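Local coordinates for ESX-1 secretion-associated protein EspB (Mycobacterium marinum, PDB 7P0Z), which is secreted in association with the ESX-1 (type VII) system and assembles into a ring of seven subunits, a channel-like structure probably linked to protein transport, at residues A[194-199]-A[277-282]; A[201-206]-A[272-277]. All blocks are in the same frame, centred on the assembly; numbering follows the deposited sequence.

Contact 1 of 2, residues A[194-199]-A[277-282]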
loop_
_atom_site.group_PDB
_atom_site.type_symbol
_atom_site.label_atom_id
_atom_site.label_comp_id
_atom_site.label_asym_id
_atom_site.label_seq_id
_atom_site.Cartn_x
_atom_site.Cartn_y
_atom_site.Cartn_z
ATOM N N LYS A 194 -0.145 -12.327 29.442
ATOM C CA LYS A 194 -1.482 -12.134 28.917
ATOM C C LYS A 194 -1.443 -11.894 27.417
ATOM O O LYS A 194 -2.256 -12.447 26.668
ATOM C CB LYS A 194 -2.126 -10.961 29.643
ATOM C CG LYS A 194 -3.597 -10.745 29.427
ATOM C CD LYS A 194 -3.834 -9.908 28.226
ATOM C CE LYS A 194 -3.170 -8.594 28.393
ATOM N NZ LYS A 194 -3.419 -7.729 27.231
ATOM N N GLU A 195 -0.510 -11.069 26.961
ATOM C CA GLU A 195 -0.393 -10.815 25.535
ATOM C C GLU A 195 -0.072 -12.083 24.775
ATOM O O GLU A 195 -0.631 -12.342 23.706
ATOM C CB GLU A 195 0.680 -9.781 25.275
ATOM C CG GLU A 195 0.261 -8.441 25.686
ATOM C CD GLU A 195 -0.803 -7.900 24.791
ATOM O OE1 GLU A 195 -0.775 -8.207 23.585
ATOM O OE2 GLU A 195 -1.673 -7.168 25.287
ATOM N N TRP A 196 0.836 -12.881 25.307
ATOM C CA TRP A 196 1.174 -14.123 24.643
ATOM C C TRP A 196 -0.017 -15.066 24.595
ATOM O O TRP A 196 -0.237 -15.748 23.593
ATOM C CB TRP A 196 2.349 -14.774 25.342
ATOM C CG TRP A 196 2.794 -15.978 24.666
ATOM C CD1 TRP A 196 3.552 -16.053 23.551
ATOM C CD2 TRP A 196 2.489 -17.308 25.036
ATOM N NE1 TRP A 196 3.754 -17.353 23.205
ATOM C CE2 TRP A 196 3.108 -18.149 24.105
ATOM C CE3 TRP A 196 1.750 -17.874 26.070
ATOM C CZ2 TRP A 196 3.021 -19.522 24.179
ATOM C CZ3 TRP A 196 1.661 -19.232 26.140
ATOM C CH2 TRP A 196 2.291 -20.048 25.197
ATOM N N ILE A 197 -0.790 -15.126 25.670
ATOM C CA ILE A 197 -1.961 -15.988 25.695
ATOM C C ILE A 197 -2.980 -15.543 24.655
ATOM O O ILE A 197 -3.600 -16.366 23.985
ATOM C CB ILE A 197 -2.560 -16.024 27.112
ATOM C CG1 ILE A 197 -1.666 -16.829 28.035
ATOM C CG2 ILE A 197 -3.950 -16.607 27.106
ATOM C CD1 ILE A 197 -1.720 -18.278 27.786
ATOM N N LEU A 198 -3.182 -14.241 24.516
ATOM C CA LEU A 198 -4.120 -13.767 23.509
ATOM C C LEU A 198 -3.634 -14.087 22.106
ATOM O O LEU A 198 -4.426 -14.465 21.239
ATOM C CB LEU A 198 -4.351 -12.276 23.677
ATOM C CG LEU A 198 -5.252 -11.994 24.867
ATOM C CD1 LEU A 198 -5.676 -10.571 24.877
ATOM C CD2 LEU A 198 -6.454 -12.884 24.815
ATOM N N HIS A 199 -2.336 -13.962 21.868
ATOM C CA HIS A 199 -1.799 -14.357 20.576
ATOM C C HIS A 199 -2.001 -15.847 20.327
ATOM O O HIS A 199 -2.303 -16.265 19.205
ATOM C CB HIS A 199 -0.327 -13.979 20.492
ATOM C CG HIS A 199 0.247 -14.121 19.125
ATOM N ND1 HIS A 199 0.879 -15.266 18.701
ATOM C CD2 HIS A 199 0.247 -13.280 18.069
ATOM C CE1 HIS A 199 1.258 -15.120 17.447
ATOM N NE2 HIS A 199 0.889 -13.922 17.042
ATOM N N PRO A 277 4.864 -18.078 18.419
ATOM C CA PRO A 277 6.012 -17.463 19.081
ATOM C C PRO A 277 6.214 -18.090 20.439
ATOM O O PRO A 277 5.276 -18.558 21.076
ATOM C CB PRO A 277 5.605 -16.000 19.198
ATOM C CG PRO A 277 4.140 -16.056 19.284
ATOM C CD PRO A 277 3.672 -17.231 18.494
ATOM N N LYS A 278 7.451 -18.122 20.880
ATOM C CA LYS A 278 7.686 -18.633 22.207
ATOM C C LYS A 278 7.233 -17.598 23.225
ATOM O O LYS A 278 7.225 -16.401 22.945
ATOM C CB LYS A 278 9.146 -18.960 22.423
ATOM C CG LYS A 278 10.042 -17.791 22.344
ATOM C CD LYS A 278 11.434 -18.272 22.561
ATOM C CE LYS A 278 11.568 -18.834 23.951
ATOM N NZ LYS A 278 12.920 -19.333 24.246
ATOM N N PRO A 279 6.809 -18.041 24.400
ATOM C CA PRO A 279 6.316 -17.101 25.387
ATOM C C PRO A 279 7.438 -16.230 25.913
ATOM O O PRO A 279 8.591 -16.674 26.017
ATOM C CB PRO A 279 5.743 -18.014 26.482
ATOM C CG PRO A 279 6.421 -19.312 26.283
ATOM C CD PRO A 279 6.668 -19.434 24.834
ATOM N N PRO A 280 7.152 -14.982 26.254
ATOM C CA PRO A 280 8.182 -14.129 26.846
ATOM C C PRO A 280 8.676 -14.717 28.151
ATOM O O PRO A 280 7.944 -15.392 28.868
ATOM C CB PRO A 280 7.460 -12.804 27.071
ATOM C CG PRO A 280 6.065 -13.167 27.179
ATOM C CD PRO A 280 5.834 -14.344 26.291
ATOM N N ALA A 281 9.943 -14.490 28.431
ATOM C CA ALA A 281 10.519 -15.000 29.660
ATOM C C ALA A 281 9.837 -14.364 30.854
ATOM O O ALA A 281 9.555 -13.169 30.856
ATOM C CB ALA A 281 12.008 -14.716 29.694
ATOM N N ALA A 282 9.546 -15.176 31.855
ATOM C CA ALA A 282 9.016 -14.655 33.099
ATOM C C ALA A 282 10.065 -13.822 33.812
ATOM O O ALA A 282 11.262 -14.044 33.666
ATOM C CB ALA A 282 8.567 -15.794 34.002
#
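The indole of Trp196 lies with one face against Pro279 and turns its N-H edge to the carbonyl of Pro277. Over that face, CA of Pro279 sits 3.4 Å from the centroid of the five-membered ring and nearly on its normal, a CH-pi contact, while CB of Pro279 covers the shared bond of the two rings, 3.6 Å from Trp196 CE2. The pyrrolidine extends alongside the indole in the same direction, and its CD comes up to Trp196 CZ2. At the edge, Trp196 NE1 donates to Pro277 O over 2.9 Å with an N-H...O angle of 170°. The acceptor lies in the indole plane, but the donor stands 50° out of the carbonyl plane. Trp196 leaves helix 181-224 toward the loop, and its CG, anti to the backbone N (chi1 -176°), comes to lie next to Pro279 CA and Pro280 CD. Near the root of the side chain, Pro280 CD packs on Trp196 CB at 3.6 Å. One turn further on, the His199 imidazole meets the ring of Pro277 obliquely, its CE1 3.4 Å from Pro277 CD. Pro279 also touches Ala64 and Glu68 of helix 42-81, and Glu68 accepts a hydrogen bond from the backbone N of Ala282, which ties the loop to a second helix. The backbone from Pro277 to Ala282 is in the polyproline II conformation. An extended proline-rich segment laid against a tryptophan, whose indole N-H binds a carbonyl of that segment, is a characteristic mode of polyproline recognition, used here within one chain on the helical PPE domain.

Contact 2 of 2, residues A[201-206]-A[272-277]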
loop_
_atom_site.group_PDB
_atom_site.type_symbol
_atom_site.label_atom_id
_atom_site.label_comp_id
_atom_site.label_asym_id
_atom_site.label_seq_id
_atom_site.Cartn_x
_atom_site.Cartn_y
_atom_site.Cartn_z
ATOM N N ALA A 201 -4.407 -17.708 21.546
ATOM C CA ALA A 201 -5.815 -17.899 21.251
ATOM C C ALA A 201 -6.116 -17.531 19.813
ATOM O O ALA A 201 -6.898 -18.203 19.137
ATOM C CB ALA A 201 -6.664 -17.073 22.205
ATOM N N LYS A 202 -5.506 -16.458 19.335
ATOM C CA LYS A 202 -5.689 -16.057 17.953
ATOM C C LYS A 202 -5.174 -17.125 16.997
ATOM O O LYS A 202 -5.782 -17.392 15.958
ATOM C CB LYS A 202 -4.981 -14.736 17.743
ATOM C CG LYS A 202 -5.260 -14.077 16.475
ATOM C CD LYS A 202 -4.540 -12.776 16.455
ATOM C CE LYS A 202 -5.203 -11.760 17.365
ATOM N NZ LYS A 202 -6.500 -11.267 16.843
ATOM N N LEU A 203 -4.058 -17.753 17.338
ATOM C CA LEU A 203 -3.549 -18.838 16.514
ATOM C C LEU A 203 -4.480 -20.038 16.534
ATOM O O LEU A 203 -4.687 -20.690 15.508
ATOM C CB LEU A 203 -2.164 -19.243 16.990
ATOM C CG LEU A 203 -1.086 -18.208 16.719
ATOM C CD1 LEU A 203 0.256 -18.733 17.191
ATOM C CD2 LEU A 203 -1.048 -17.834 15.274
ATOM N N SER A 204 -5.029 -20.363 17.696
ATOM C CA SER A 204 -6.027 -21.420 17.767
ATOM C C SER A 204 -7.215 -21.110 16.877
ATOM O O SER A 204 -7.744 -21.991 16.191
ATOM C CB SER A 204 -6.492 -21.600 19.206
ATOM O OG SER A 204 -5.398 -21.731 20.076
ATOM N N ALA A 205 -7.658 -19.863 16.895
ATOM C CA ALA A 205 -8.762 -19.472 16.041
ATOM C C ALA A 205 -8.408 -19.657 14.581
ATOM O O ALA A 205 -9.221 -20.145 13.801
ATOM C CB ALA A 205 -9.155 -18.030 16.314
ATOM N N SER A 206 -7.208 -19.262 14.189
ATOM C CA SER A 206 -6.825 -19.410 12.799
ATOM C C SER A 206 -6.740 -20.877 12.409
ATOM O O SER A 206 -7.039 -21.246 11.269
ATOM C CB SER A 206 -5.508 -18.699 12.551
ATOM O OG SER A 206 -4.424 -19.551 12.814
ATOM N N GLU A 272 -1.342 -22.594 5.018
ATOM C CA GLU A 272 -0.203 -21.995 5.675
ATOM C C GLU A 272 0.139 -22.764 6.945
ATOM O O GLU A 272 -0.751 -23.168 7.684
ATOM C CB GLU A 272 -0.504 -20.559 6.030
ATOM C CG GLU A 272 -0.576 -19.680 4.849
ATOM C CD GLU A 272 0.783 -19.263 4.385
ATOM O OE1 GLU A 272 1.342 -18.295 4.946
ATOM O OE2 GLU A 272 1.307 -19.913 3.466
ATOM N N PRO A 273 1.409 -22.987 7.223
ATOM C CA PRO A 273 1.791 -23.478 8.544
ATOM C C PRO A 273 1.581 -22.414 9.601
ATOM O O PRO A 273 1.530 -21.219 9.326
ATOM C CB PRO A 273 3.269 -23.808 8.378
ATOM C CG PRO A 273 3.707 -22.951 7.292
ATOM C CD PRO A 273 2.575 -22.788 6.360
ATOM N N VAL A 274 1.455 -22.865 10.833
ATOM C CA VAL A 274 1.230 -21.992 11.973
ATOM C C VAL A 274 2.441 -22.109 12.873
ATOM O O VAL A 274 2.654 -23.165 13.466
ATOM C CB VAL A 274 -0.043 -22.379 12.733
ATOM C CG1 VAL A 274 -0.256 -21.473 13.913
ATOM C CG2 VAL A 274 -1.224 -22.321 11.822
ATOM N N ASN A 275 3.234 -21.046 12.992
ATOM C CA ASN A 275 4.326 -21.123 13.950
ATOM C C ASN A 275 4.072 -20.219 15.138
ATOM O O ASN A 275 4.005 -18.994 14.998
ATOM C CB ASN A 275 5.697 -20.822 13.356
ATOM C CG ASN A 275 5.782 -19.506 12.709
ATOM O OD1 ASN A 275 4.788 -18.826 12.513
ATOM N ND2 ASN A 275 7.003 -19.070 12.469
ATOM N N PRO A 276 3.943 -20.792 16.319
ATOM C CA PRO A 276 3.685 -20.003 17.509
ATOM C C PRO A 276 4.948 -19.323 17.987
ATOM O O PRO A 276 6.025 -19.927 17.968
ATOM C CB PRO A 276 3.217 -21.049 18.525
ATOM C CG PRO A 276 3.069 -22.308 17.760
ATOM C CD PRO A 276 3.952 -22.228 16.602
ATOM N N PRO A 277 4.864 -18.078 18.419
ATOM C CA PRO A 277 6.012 -17.463 19.081
ATOM C C PRO A 277 6.214 -18.090 20.439
ATOM O O PRO A 277 5.276 -18.558 21.076
ATOM C CB PRO A 277 5.605 -16.000 19.198
ATOM C CG PRO A 277 4.140 -16.056 19.284
ATOM C CD PRO A 277 3.672 -17.231 18.494
#
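Leu203 carries most of the helix side of the contact, reaching from segment 201-206 of helix 181-224 to Val274, Pro276 and Pro277. Its two methyls divide the work. CD1, anti to CA (chi2 -178°) and so at the far end, rests on the backbone of the loop, 3.7 Å from Pro276 CA, and also approaches Pro276 CB; it meets CD of Pro277 tip to tip at 4.0 Å. CD2 takes the other partner, lying 4.0 Å from Val274 CG1, the two side chains passing alongside in opposite senses. One turn later, Ser206 borders the same patch: its OG is 4.3 Å from Val274 CG2, a loose approach. That hydroxyl is turned back onto its own helix, donating to Leu203 O over 2.9 Å, which satisfies the serine locally beside an apolar neighbour. Val274 is held from another direction as well, since its backbone N is hydrogen-bonded to Ser54 OG, and Pro276 packs on Tyr61 of helix 42-81. Asn275 packs on Leu198 of a neighbouring subunit, placing the loop at a subunit interface. This is apolar packing of an extended, proline-rich tail on one flank of helix 181-224 of the PPE domain, joining it to the loop after helix 244-268.

How the contacts relate
The two contacts lie about 13 Å apart, centre to centre, and both join helix 181-224 to the extended loop that follows helix 244-268. Along the chain contact 2 is nested inside contact 1: as the helix advances from 194-199 to 201-206, its loop partners step back from 277-282 to 272-277, so helix and loop run antiparallel. Pro277 belongs to both and joins them into one continuous seam. All four segments belong to the PPE domain. Because helix 42-81 also touches the loop at both places, the tail is laid along two helices; it packs on one neighbouring subunit of the seven-chain assembly, while the helix residues touch another.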